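Local coordinates for protein alkaline serine protease (Pseudoalteromonas sp., PDB 1Y9Z) that probably cleaves peptide bonds in proteins as a cold-adapted, subtilisin-like serine protease, at residues R215-T220 against V354-N359; N229-H234 against P332-D337; I276-R281 against G305-S310; P315-P320 against Y362-G367. All blocks are in the same frame, centred on the assembly; numbering follows the deposited sequence.

Interaction 1: R215-T220 against V354-N359; sequences RLADIT and VSNQGN
Leu216 O takes two contacts from the facing strand: Gln357 N donates to it at 2.8 Å with a nearly straight N-H (173°), and Asn356 CA adds a weaker C-H contact at 3.4 Å. Leu216 N returns a bond to Gln357 O at 2.9 Å, which makes Leu216 and Gln357 a hydrogen-bonded antiparallel pair. Two residues on, Asp218 and Ser355 repeat the pattern, though Asp218 N reaches Ser355 O on a more bent N-H (141°). Between them Ala217 sits opposite Asn356 as a non-hydrogen-bonded pair, its CB 3.4 Å from Asn356 OD1. The two strands belong to the inserted beta-barrel domain, and their two faces differ. Leu216, Asp218, Ser355 and Gln357 line the more exposed one; there a water bonds Thr220 OG1 at 3.0 Å and, weakly, Ser355 OG. Ala217, Ile219, Val354 and Asn356 point to the buried face, where Val334 and Ile307 pack against them. Arg215 carries its guanidinium to that side: CG lies anti to the backbone N (chi1 -167°) and the chain runs extended to NE. NH1 then comes 3.5 Å from Asn356 ND2, with the guanidinium and amide planes well apart from parallel. These two donors do not bond each other; both turn to Ile249 O, weakly in the case of NH1, while Asn250 OD1 takes NE and His234 O takes NH2.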
loop_
_atom_site.group_PDB
_atom_site.type_symbol
_atom_site.label_atom_id
_atom_site.label_comp_id
_atom_site.label_asym_id
_atom_site.label_seq_id
_atom_site.Cartn_x
_atom_site.Cartn_y
_atom_site.Cartn_z
ATOM N N ARG A 215 0.210 3.058 13.444
ATOM C CA ARG A 215 1.459 2.782 14.125
ATOM C C ARG A 215 2.595 3.266 13.236
ATOM O O ARG A 215 2.530 3.138 12.013
ATOM C CB ARG A 215 1.581 1.280 14.359
ATOM C CG ARG A 215 2.659 0.894 15.324
ATOM C CD ARG A 215 2.784 -0.607 15.395
ATOM N NE ARG A 215 3.831 -0.979 16.330
ATOM C CZ ARG A 215 4.553 -2.086 16.235
ATOM N NH1 ARG A 215 5.491 -2.337 17.136
ATOM N NH2 ARG A 215 4.339 -2.933 15.236
ATOM N N LEU A 216 3.627 3.833 13.849
ATOM C CA LEU A 216 4.766 4.330 13.095
ATOM C C LEU A 216 6.066 3.962 13.784
ATOM O O LEU A 216 6.066 3.473 14.911
ATOM C CB LEU A 216 4.675 5.851 12.936
ATOM C CG LEU A 216 3.494 6.369 12.109
ATOM C CD1 LEU A 216 3.431 7.888 12.191
ATOM C CD2 LEU A 216 3.642 5.911 10.665
ATOM N N ALA A 217 7.171 4.193 13.086
ATOM C CA ALA A 217 8.492 3.903 13.619
ATOM C C ALA A 217 9.435 5.028 13.219
ATOM O O ALA A 217 9.126 5.825 12.331
ATOM C CB ALA A 217 8.995 2.571 13.077
ATOM N N ASP A 218 10.588 5.092 13.875
ATOM C CA ASP A 218 11.556 6.129 13.571
ATOM C C ASP A 218 12.947 5.701 14.021
ATOM O O ASP A 218 13.095 4.841 14.894
ATOM C CB ASP A 218 11.161 7.430 14.281
ATOM C CG ASP A 218 11.766 8.665 13.636
ATOM O OD1 ASP A 218 12.550 8.526 12.672
ATOM O OD2 ASP A 218 11.450 9.784 14.094
ATOM N N ILE A 219 13.953 6.293 13.390
ATOM C CA ILE A 219 15.356 6.051 13.713
ATOM C C ILE A 219 15.976 7.436 13.706
ATOM O O ILE A 219 15.887 8.147 12.707
ATOM C CB ILE A 219 16.078 5.208 12.642
ATOM C CG1 ILE A 219 15.468 3.809 12.569
ATOM C CG2 ILE A 219 17.566 5.117 12.979
ATOM C CD1 ILE A 219 16.028 2.966 11.432
ATOM N N THR A 220 16.592 7.820 14.817
ATOM C CA THR A 220 17.205 9.134 14.916
ATOM C C THR A 220 18.677 9.054 15.294
ATOM O O THR A 220 19.057 8.324 16.209
ATOM C CB THR A 220 16.478 10.009 15.957
ATOM O OG1 THR A 220 15.097 10.137 15.594
ATOM C CG2 THR A 220 17.107 11.394 16.023
ATOM N N VAL A 354 15.837 4.176 18.396
ATOM C CA VAL A 354 14.885 3.445 17.573
ATOM C C VAL A 354 13.575 3.467 18.334
ATOM O O VAL A 354 13.550 3.232 19.543
ATOM C CB VAL A 354 15.317 1.981 17.366
ATOM C CG1 VAL A 354 14.265 1.239 16.549
ATOM C CG2 VAL A 354 16.660 1.935 16.667
ATOM N N SER A 355 12.481 3.747 17.639
ATOM C CA SER A 355 11.202 3.802 18.315
ATOM C C SER A 355 10.019 3.332 17.491
ATOM O O SER A 355 9.950 3.564 16.284
ATOM C CB SER A 355 10.935 5.231 18.785
ATOM O OG SER A 355 10.894 6.121 17.684
ATOM N N ASN A 356 9.102 2.650 18.165
ATOM C CA ASN A 356 7.862 2.187 17.558
ATOM C C ASN A 356 6.797 2.915 18.365
ATOM O O ASN A 356 6.844 2.919 19.596
ATOM C CB ASN A 356 7.678 0.678 17.711
ATOM C CG ASN A 356 8.562 -0.117 16.775
ATOM O OD1 ASN A 356 8.945 0.362 15.707
ATOM N ND2 ASN A 356 8.875 -1.347 17.161
ATOM N N GLN A 357 5.849 3.541 17.681
ATOM C CA GLN A 357 4.805 4.286 18.366
ATOM C C GLN A 357 3.412 3.878 17.917
ATOM O O GLN A 357 3.137 3.797 16.721
ATOM C CB GLN A 357 5.003 5.784 18.121
ATOM C CG GLN A 357 6.332 6.318 18.635
ATOM C CD GLN A 357 6.617 7.729 18.165
ATOM O OE1 GLN A 357 5.811 8.638 18.364
ATOM N NE2 GLN A 357 7.774 7.921 17.539
ATOM N N GLY A 358 2.540 3.614 18.883
ATOM C CA GLY A 358 1.177 3.241 18.561
ATOM C C GLY A 358 0.271 4.457 18.642
ATOM O O GLY A 358 0.745 5.579 18.835
ATOM N N ASN A 359 -1.028 4.234 18.484
ATOM C CA ASN A 359 -2.016 5.308 18.550
ATOM C C ASN A 359 -1.748 6.409 17.524
ATOM O O ASN A 359 -2.021 7.583 17.775
ATOM C CB ASN A 359 -2.033 5.906 19.963
ATOM C CG ASN A 359 -3.293 6.706 20.250
ATOM O OD1 ASN A 359 -4.404 6.177 20.191
ATOM N ND2 ASN A 359 -3.125 7.984 20.573
HETATM O O HOH W 1 13.773 7.620 16.686
#

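Interaction 2: N229-H234 against P332-D337; sequences NGVVPH and PSVSVD
The His234 ring has the peptide joining Val334 to Ser335 over one face, Val334 C lying 4.1 Å above the plane and over the ring centre. Ser333 OG comes to the ring edge, in plane, but its modelled approach is too tight to be trusted. Outside the pair, Glu291 and Thr295 of helix 291-300 also touch this side chain. The backbone of the same histidine is sounder: His234 N donates to Ser333 O at 3.1 Å. Further along, Val232 N meets Ser335 O on an almost straight bond (173°), and Ser335 N returns to Val232 O at 2.8 Å. This is an antiparallel pairing within the inserted beta-barrel domain, with Pro233 facing Val334 as the non-hydrogen-bonded pair. On the Pro233 side, Val231 CG1, anti to its backbone N (chi1 -177°), lies 3.8 Å from Val334 CB. Ser335 OG points elsewhere, to Arg281 NH2 and Gln318 O. Beyond Val231 the chains part and water takes over. One water gives its hydrogens to Asn229 O and, at 2.7 Å, to Gly230 O while accepting from Asp337 N; another donates to Asn229 O and, at 2.6 Å, to Asp337 OD1. Gly230 has backbone angles at which a CB would jam against the preceding carbonyl. Asp337 is the N-cap of helix 338-345: its side chain caps a backbone N there, and OD2 bonds Thr340 OG1.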
loop_
_atom_site.group_PDB
_atom_site.type_symbol
_atom_site.label_atom_id
_atom_site.label_comp_id
_atom_site.label_asym_id
_atom_site.label_seq_id
_atom_site.Cartn_x
_atom_site.Cartn_y
_atom_site.Cartn_z
ATOM N N ASN A 229 12.967 7.905 4.870
ATOM C CA ASN A 229 13.651 6.840 4.140
ATOM C C ASN A 229 12.766 5.603 4.153
ATOM O O ASN A 229 12.878 4.729 3.291
ATOM C CB ASN A 229 14.987 6.497 4.803
ATOM C CG ASN A 229 16.026 7.581 4.625
ATOM O OD1 ASN A 229 15.858 8.703 5.097
ATOM N ND2 ASN A 229 17.113 7.248 3.940
ATOM N N GLY A 230 11.885 5.544 5.145
ATOM C CA GLY A 230 10.997 4.409 5.290
ATOM C C GLY A 230 11.453 3.534 6.439
ATOM O O GLY A 230 12.416 2.783 6.312
ATOM N N VAL A 231 10.771 3.649 7.574
ATOM C CA VAL A 231 11.093 2.853 8.755
ATOM C C VAL A 231 9.808 2.154 9.173
ATOM O O VAL A 231 8.844 2.795 9.587
ATOM C CB VAL A 231 11.598 3.734 9.916
ATOM C CG1 VAL A 231 12.002 2.861 11.094
ATOM C CG2 VAL A 231 12.776 4.580 9.451
ATOM N N VAL A 232 9.796 0.833 9.057
ATOM C CA VAL A 232 8.608 0.061 9.380
ATOM C C VAL A 232 8.653 -0.610 10.745
ATOM O O VAL A 232 9.587 -1.349 11.048
ATOM C CB VAL A 232 8.377 -1.030 8.313
ATOM C CG1 VAL A 232 7.125 -1.827 8.634
ATOM C CG2 VAL A 232 8.275 -0.394 6.940
ATOM N N PRO A 233 7.646 -0.349 11.596
ATOM C CA PRO A 233 7.638 -0.981 12.917
ATOM C C PRO A 233 7.343 -2.468 12.710
ATOM O O PRO A 233 6.419 -2.821 11.978
ATOM C CB PRO A 233 6.515 -0.244 13.645
ATOM C CG PRO A 233 5.562 0.088 12.543
ATOM C CD PRO A 233 6.475 0.530 11.417
ATOM N N HIS A 234 8.130 -3.338 13.335
ATOM C CA HIS A 234 7.924 -4.772 13.159
ATOM C C HIS A 234 6.523 -5.249 13.496
ATOM O O HIS A 234 6.035 -5.050 14.612
ATOM C CB HIS A 234 8.922 -5.583 13.989
ATOM C CG HIS A 234 10.150 -5.994 13.239
ATOM N ND1 HIS A 234 10.154 -6.226 11.881
ATOM C CD2 HIS A 234 11.403 -6.270 13.670
ATOM C CE1 HIS A 234 11.357 -6.626 11.508
ATOM N NE2 HIS A 234 12.133 -6.662 12.575
ATOM N N PRO A 332 11.972 -2.749 21.057
ATOM C CA PRO A 332 11.512 -2.193 19.781
ATOM C C PRO A 332 12.416 -2.600 18.621
ATOM O O PRO A 332 13.637 -2.453 18.687
ATOM C CB PRO A 332 11.518 -0.686 20.038
ATOM C CG PRO A 332 12.618 -0.519 21.046
ATOM C CD PRO A 332 12.392 -1.680 21.981
ATOM N N SER A 333 11.808 -3.129 17.565
ATOM C CA SER A 333 12.553 -3.543 16.385
ATOM C C SER A 333 11.856 -3.008 15.137
ATOM O O SER A 333 10.626 -2.934 15.085
ATOM C CB SER A 333 12.671 -5.073 16.340
ATOM O OG SER A 333 11.405 -5.705 16.368
ATOM N N VAL A 334 12.651 -2.625 14.143
ATOM C CA VAL A 334 12.118 -2.064 12.908
ATOM C C VAL A 334 12.762 -2.661 11.661
ATOM O O VAL A 334 13.765 -3.373 11.744
ATOM C CB VAL A 334 12.326 -0.532 12.870
ATOM C CG1 VAL A 334 11.680 0.111 14.089
ATOM C CG2 VAL A 334 13.816 -0.206 12.824
ATOM N N SER A 335 12.177 -2.350 10.507
ATOM C CA SER A 335 12.665 -2.834 9.221
ATOM C C SER A 335 12.908 -1.666 8.265
ATOM O O SER A 335 12.078 -0.767 8.154
ATOM C CB SER A 335 11.641 -3.795 8.608
ATOM O OG SER A 335 11.967 -4.119 7.266
ATOM N N VAL A 336 14.051 -1.681 7.584
ATOM C CA VAL A 336 14.399 -0.640 6.619
ATOM C C VAL A 336 14.931 -1.307 5.351
ATOM O O VAL A 336 15.338 -2.471 5.387
ATOM C CB VAL A 336 15.485 0.326 7.172
ATOM C CG1 VAL A 336 14.971 1.039 8.418
ATOM C CG2 VAL A 336 16.759 -0.440 7.485
ATOM N N ASP A 337 14.932 -0.583 4.235
ATOM C CA ASP A 337 15.417 -1.164 2.987
ATOM C C ASP A 337 16.938 -1.284 2.993
ATOM O O ASP A 337 17.603 -0.778 3.901
ATOM C CB ASP A 337 14.907 -0.365 1.772
ATOM C CG ASP A 337 15.468 1.041 1.694
ATOM O OD1 ASP A 337 14.884 1.857 0.949
ATOM O OD2 ASP A 337 16.490 1.332 2.348
HETATM O O HOH W 2 14.211 2.153 4.382
HETATM O O HOH W 3 14.994 4.434 1.424
#

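Interaction 3: I276-R281 against G305-S310; sequences ICLVER and GIIVYS
Tyr309 lays one face of its ring over the backbone of Glu280, a CH-pi contact with Glu280 CA 3.7 Å from the ring centroid and shifted toward the rim. Glu280 CB touches Tyr309 CZ at 3.5 Å, and Leu278 CD1 meets Tyr309 CD1 at 3.8 Å, the two side chains crossing at about a right angle. The ring gets there because CG stands between the backbone N and the carbonyl carbon (chi1 65°). An alanine here would probably uncover Glu280 and Leu278 and leave Glu259 OE2 without the hydroxyl that it bonds. On the opposite face of the sheet, Val279 CG1 and Val308 CG2 lie side by side, 3.8 Å apart. The Arg281 chain bends at its third torsion, and NH1 makes a weak bond to Ser310 OG, with a water linking the same two atoms; NE pairs with Glu291 in a salt bridge. Behind these stand five backbone bonds, from Cys277 N to Gly305 O (2.8 Å) through to Arg281 N to Tyr309 O. A CB on Gly305 would collide with Ile276 CD1. Cys277 is disulfide-bonded to Cys298 of helix 291-300, which links the two parallel neighbouring strands as a beta-alpha-beta crossover.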
loop_
_atom_site.group_PDB
_atom_site.type_symbol
_atom_site.label_atom_id
_atom_site.label_comp_id
_atom_site.label_asym_id
_atom_site.label_seq_id
_atom_site.Cartn_x
_atom_site.Cartn_y
_atom_site.Cartn_z
ATOM N N ILE A 276 22.214 -0.392 19.968
ATOM C CA ILE A 276 21.143 -0.498 18.984
ATOM C C ILE A 276 21.784 -1.438 17.975
ATOM O O ILE A 276 22.834 -1.134 17.407
ATOM C CB ILE A 276 20.820 0.855 18.315
ATOM C CG1 ILE A 276 20.208 1.811 19.343
ATOM C CG2 ILE A 276 19.862 0.643 17.148
ATOM C CD1 ILE A 276 18.948 1.285 20.011
ATOM N N CYS A 277 21.153 -2.584 17.769
ATOM C CA CYS A 277 21.682 -3.613 16.891
ATOM C C CYS A 277 21.184 -3.578 15.453
ATOM O O CYS A 277 19.999 -3.778 15.184
ATOM C CB CYS A 277 21.372 -4.962 17.526
ATOM S SG CYS A 277 22.102 -6.463 16.807
ATOM N N LEU A 278 22.113 -3.319 14.539
ATOM C CA LEU A 278 21.825 -3.280 13.110
ATOM C C LEU A 278 22.148 -4.669 12.574
ATOM O O LEU A 278 23.202 -5.227 12.879
ATOM C CB LEU A 278 22.711 -2.242 12.418
ATOM C CG LEU A 278 22.559 -2.067 10.904
ATOM C CD1 LEU A 278 21.193 -1.471 10.587
ATOM C CD2 LEU A 278 23.663 -1.159 10.386
ATOM N N VAL A 279 21.244 -5.237 11.783
ATOM C CA VAL A 279 21.477 -6.567 11.238
ATOM C C VAL A 279 20.811 -6.776 9.885
ATOM O O VAL A 279 19.677 -6.347 9.658
ATOM C CB VAL A 279 20.982 -7.662 12.214
ATOM C CG1 VAL A 279 19.484 -7.522 12.446
ATOM C CG2 VAL A 279 21.317 -9.041 11.663
ATOM N N GLU A 280 21.534 -7.429 8.983
ATOM C CA GLU A 280 21.009 -7.712 7.659
ATOM C C GLU A 280 20.019 -8.859 7.783
ATOM O O GLU A 280 20.245 -9.810 8.533
ATOM C CB GLU A 280 22.143 -8.106 6.709
ATOM C CG GLU A 280 21.688 -8.392 5.286
ATOM C CD GLU A 280 22.820 -8.884 4.407
ATOM O OE1 GLU A 280 23.389 -9.948 4.719
ATOM O OE2 GLU A 280 23.139 -8.206 3.408
ATOM N N ARG A 281 18.914 -8.761 7.056
ATOM C CA ARG A 281 17.896 -9.800 7.082
ATOM C C ARG A 281 18.418 -11.082 6.436
ATOM O O ARG A 281 18.998 -11.049 5.352
ATOM C CB ARG A 281 16.643 -9.320 6.339
ATOM C CG ARG A 281 15.575 -10.390 6.158
ATOM C CD ARG A 281 14.338 -9.833 5.464
ATOM N NE ARG A 281 13.667 -8.830 6.289
ATOM C CZ ARG A 281 13.507 -7.555 5.950
ATOM N NH1 ARG A 281 13.963 -7.099 4.790
ATOM N NH2 ARG A 281 12.895 -6.726 6.785
ATOM N N GLY A 305 17.632 -2.107 21.128
ATOM C CA GLY A 305 16.783 -1.781 19.996
ATOM C C GLY A 305 17.315 -2.549 18.804
ATOM O O GLY A 305 18.501 -2.875 18.768
ATOM N N ILE A 306 16.463 -2.832 17.824
ATOM C CA ILE A 306 16.900 -3.599 16.663
ATOM C C ILE A 306 16.474 -3.000 15.329
ATOM O O ILE A 306 15.336 -2.560 15.166
ATOM C CB ILE A 306 16.369 -5.047 16.744
ATOM C CG1 ILE A 306 16.770 -5.673 18.082
ATOM C CG2 ILE A 306 16.927 -5.874 15.592
ATOM C CD1 ILE A 306 16.100 -7.000 18.369
ATOM N N ILE A 307 17.403 -2.993 14.377
ATOM C CA ILE A 307 17.148 -2.476 13.039
ATOM C C ILE A 307 17.556 -3.525 12.014
ATOM O O ILE A 307 18.741 -3.806 11.844
ATOM C CB ILE A 307 17.957 -1.202 12.750
ATOM C CG1 ILE A 307 17.611 -0.113 13.766
ATOM C CG2 ILE A 307 17.660 -0.717 11.336
ATOM C CD1 ILE A 307 18.493 1.117 13.660
ATOM N N VAL A 308 16.570 -4.103 11.338
ATOM C CA VAL A 308 16.824 -5.116 10.323
ATOM C C VAL A 308 16.760 -4.468 8.947
ATOM O O VAL A 308 15.786 -3.784 8.630
ATOM C CB VAL A 308 15.766 -6.238 10.380
ATOM C CG1 VAL A 308 16.014 -7.247 9.267
ATOM C CG2 VAL A 308 15.800 -6.920 11.736
ATOM N N TYR A 309 17.794 -4.664 8.132
ATOM C CA TYR A 309 17.779 -4.097 6.791
ATOM C C TYR A 309 17.745 -5.189 5.730
ATOM O O TYR A 309 18.250 -6.294 5.933
ATOM C CB TYR A 309 18.964 -3.142 6.560
ATOM C CG TYR A 309 20.353 -3.746 6.591
ATOM C CD1 TYR A 309 21.004 -4.000 7.798
ATOM C CD2 TYR A 309 21.043 -4.001 5.405
ATOM C CE1 TYR A 309 22.314 -4.486 7.824
ATOM C CE2 TYR A 309 22.350 -4.488 5.419
ATOM C CZ TYR A 309 22.980 -4.725 6.631
ATOM O OH TYR A 309 24.279 -5.186 6.650
ATOM N N SER A 310 17.126 -4.868 4.602
ATOM C CA SER A 310 16.972 -5.808 3.499
ATOM C C SER A 310 18.262 -6.387 2.938
ATOM O O SER A 310 19.295 -5.718 2.887
ATOM C CB SER A 310 16.195 -5.142 2.361
ATOM O OG SER A 310 14.920 -4.710 2.805
HETATM O O HOH W 4 13.046 -4.123 4.752
#

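Interaction 4: P315-P320 against Y362-G367; sequences PGLQNP and YEYYNG
What appears to be the seam between the inserted beta-barrel domain and the strand leading to the helix that probably carries the nucleophile is made here by Leu317 and Asn319 against Tyr364 and Asn366. Leu317 CD2 lies 4.0 Å from Tyr364 CE2, the two side chains crossing at about a right angle; Val232 touches both of them and Asn319 as well. Asn319 points its CB toward the strand, with CG anti to the backbone N (chi1 173°). Its OD1 accepts from a water at 2.9 Å, and that water's other hydrogen goes to Tyr364 O at 2.7 Å, a bridge spanning a direct gap of 3.7 Å between the two oxygens. Strand 362-365 pairs antiparallel with 205-208, and Gly367 then takes the N-cap position of helix 368-385, whose first residues, Thr368 and Ser369, line the phenylmethanesulfonic acid pocket; Ser369 is probably the nucleophile, as in other subtilases. The Asn366 side chain lies about 9 Å from that ligand. Its CG comes 3.5 Å from Asn319 OD1, with the two amide planes 72° apart, and its amide also nears Asn319 O. An alanine in place of Asn366 would probably leave Asn319 without this polar neighbour and open a gap in the seam. Glu203 backs both asparagines: Asn319 N bonds its OE2, and Asn366 packs on it. Tyr365, turned from the loop, stacks its ring on His68.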
loop_
_atom_site.group_PDB
_atom_site.type_symbol
_atom_site.label_atom_id
_atom_site.label_comp_id
_atom_site.label_asym_id
_atom_site.label_seq_id
_atom_site.Cartn_x
_atom_site.Cartn_y
_atom_site.Cartn_z
ATOM N N PRO A 315 16.026 -6.243 -1.822
ATOM C CA PRO A 315 16.530 -4.970 -1.298
ATOM C C PRO A 315 15.493 -3.888 -1.006
ATOM O O PRO A 315 15.795 -2.905 -0.327
ATOM C CB PRO A 315 17.533 -4.540 -2.363
ATOM C CG PRO A 315 16.902 -5.046 -3.618
ATOM C CD PRO A 315 16.453 -6.435 -3.221
ATOM N N GLY A 316 14.279 -4.060 -1.516
ATOM C CA GLY A 316 13.245 -3.067 -1.280
ATOM C C GLY A 316 12.782 -3.030 0.163
ATOM O O GLY A 316 13.175 -3.868 0.974
ATOM N N LEU A 317 11.937 -2.058 0.489
ATOM C CA LEU A 317 11.427 -1.937 1.847
ATOM C C LEU A 317 10.425 -3.051 2.138
ATOM O O LEU A 317 9.425 -3.207 1.429
ATOM C CB LEU A 317 10.760 -0.574 2.045
ATOM C CG LEU A 317 10.221 -0.278 3.448
ATOM C CD1 LEU A 317 11.362 -0.271 4.455
ATOM C CD2 LEU A 317 9.516 1.067 3.439
ATOM N N GLN A 318 10.698 -3.831 3.177
ATOM C CA GLN A 318 9.816 -4.932 3.544
ATOM C C GLN A 318 9.082 -4.676 4.860
ATOM O O GLN A 318 9.621 -4.054 5.778
ATOM C CB GLN A 318 10.616 -6.234 3.659
ATOM C CG GLN A 318 11.508 -6.550 2.459
ATOM C CD GLN A 318 10.740 -6.653 1.152
ATOM O OE1 GLN A 318 9.693 -7.299 1.081
ATOM N NE2 GLN A 318 11.268 -6.026 0.105
ATOM N N ASN A 319 7.846 -5.161 4.931
ATOM C CA ASN A 319 6.996 -5.038 6.115
ATOM C C ASN A 319 6.520 -6.466 6.389
ATOM O O ASN A 319 5.336 -6.772 6.269
ATOM C CB ASN A 319 5.799 -4.130 5.805
ATOM C CG ASN A 319 4.781 -4.079 6.936
ATOM O OD1 ASN A 319 3.601 -3.796 6.707
ATOM N ND2 ASN A 319 5.228 -4.340 8.156
ATOM N N PRO A 320 7.447 -7.357 6.769
ATOM C CA PRO A 320 7.116 -8.756 7.043
ATOM C C PRO A 320 6.515 -9.048 8.405
ATOM O O PRO A 320 6.555 -8.217 9.311
ATOM C CB PRO A 320 8.457 -9.448 6.874
ATOM C CG PRO A 320 9.384 -8.461 7.519
ATOM C CD PRO A 320 8.887 -7.112 6.986
ATOM N N TYR A 362 -1.471 7.130 10.919
ATOM C CA TYR A 362 -0.938 6.614 9.660
ATOM C C TYR A 362 -0.370 5.236 9.946
ATOM O O TYR A 362 -0.093 4.903 11.099
ATOM C CB TYR A 362 0.177 7.526 9.143
ATOM C CG TYR A 362 -0.261 8.960 8.982
ATOM C CD1 TYR A 362 -0.836 9.406 7.793
ATOM C CD2 TYR A 362 -0.167 9.853 10.047
ATOM C CE1 TYR A 362 -1.314 10.708 7.672
ATOM C CE2 TYR A 362 -0.644 11.152 9.939
ATOM C CZ TYR A 362 -1.218 11.572 8.751
ATOM O OH TYR A 362 -1.712 12.851 8.650
ATOM N N GLU A 363 -0.196 4.428 8.907
ATOM C CA GLU A 363 0.357 3.099 9.101
ATOM C C GLU A 363 0.793 2.473 7.789
ATOM O O GLU A 363 0.282 2.818 6.721
ATOM C CB GLU A 363 -0.672 2.184 9.778
ATOM C CG GLU A 363 -0.080 0.873 10.285
ATOM C CD GLU A 363 -1.053 0.051 11.110
ATOM O OE1 GLU A 363 -0.623 -0.986 11.657
ATOM O OE2 GLU A 363 -2.236 0.434 11.215
ATOM N N TYR A 364 1.754 1.562 7.886
ATOM C CA TYR A 364 2.246 0.832 6.728
ATOM C C TYR A 364 1.383 -0.412 6.538
ATOM O O TYR A 364 1.145 -1.160 7.491
ATOM C CB TYR A 364 3.697 0.389 6.934
ATOM C CG TYR A 364 4.725 1.460 6.663
ATOM C CD1 TYR A 364 5.143 2.336 7.668
ATOM C CD2 TYR A 364 5.269 1.609 5.390
ATOM C CE1 TYR A 364 6.081 3.335 7.405
ATOM C CE2 TYR A 364 6.199 2.599 5.118
ATOM C CZ TYR A 364 6.602 3.459 6.125
ATOM O OH TYR A 364 7.518 4.443 5.828
ATOM N N TYR A 365 0.908 -0.610 5.311
ATOM C CA TYR A 365 0.097 -1.771 4.940
ATOM C C TYR A 365 0.737 -2.445 3.731
ATOM O O TYR A 365 1.465 -1.807 2.971
ATOM C CB TYR A 365 -1.313 -1.370 4.494
ATOM C CG TYR A 365 -2.358 -1.097 5.552
ATOM C CD1 TYR A 365 -3.705 -1.066 5.195
ATOM C CD2 TYR A 365 -2.023 -0.833 6.882
ATOM C CE1 TYR A 365 -4.695 -0.777 6.119
ATOM C CE2 TYR A 365 -3.020 -0.540 7.828
ATOM C CZ TYR A 365 -4.352 -0.513 7.431
ATOM O OH TYR A 365 -5.352 -0.211 8.323
ATOM N N ASN A 366 0.430 -3.728 3.550
ATOM C CA ASN A 366 0.906 -4.507 2.402
ATOM C C ASN A 366 -0.333 -5.034 1.692
ATOM O O ASN A 366 -1.328 -5.357 2.342
ATOM C CB ASN A 366 1.688 -5.753 2.827
ATOM C CG ASN A 366 2.886 -5.453 3.687
ATOM O OD1 ASN A 366 3.329 -6.315 4.447
ATOM N ND2 ASN A 366 3.434 -4.254 3.568
ATOM N N GLY A 367 -0.273 -5.151 0.369
ATOM C CA GLY A 367 -1.407 -5.713 -0.339
ATOM C C GLY A 367 -1.670 -5.215 -1.739
ATOM O O GLY A 367 -1.266 -4.112 -2.108
HETATM O O HOH W 5 1.138 -3.702 8.305
#

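Interactions 1, 2 and 3 share one mixed sheet. Interaction 3 is a parallel pairing within it and the most thoroughly buried, with mainly apolar side chains. Interaction 2 is also buried and antiparallel, and its strand 333-336 lies beside 305-309, with Val334 N bonded to Ile306 O. Interaction 1 is partly buried: its inner face meets interaction 3 through Val354 and Ile219 against Ile307. In all three, backbone bonds between strands do most of the holding. Interaction 4 is a surface contact without strand pairing across it, held by a water bridge and a few side chains; it joins the others through Ser310 OG to Gly316 O and Arg215 N to Tyr362 O.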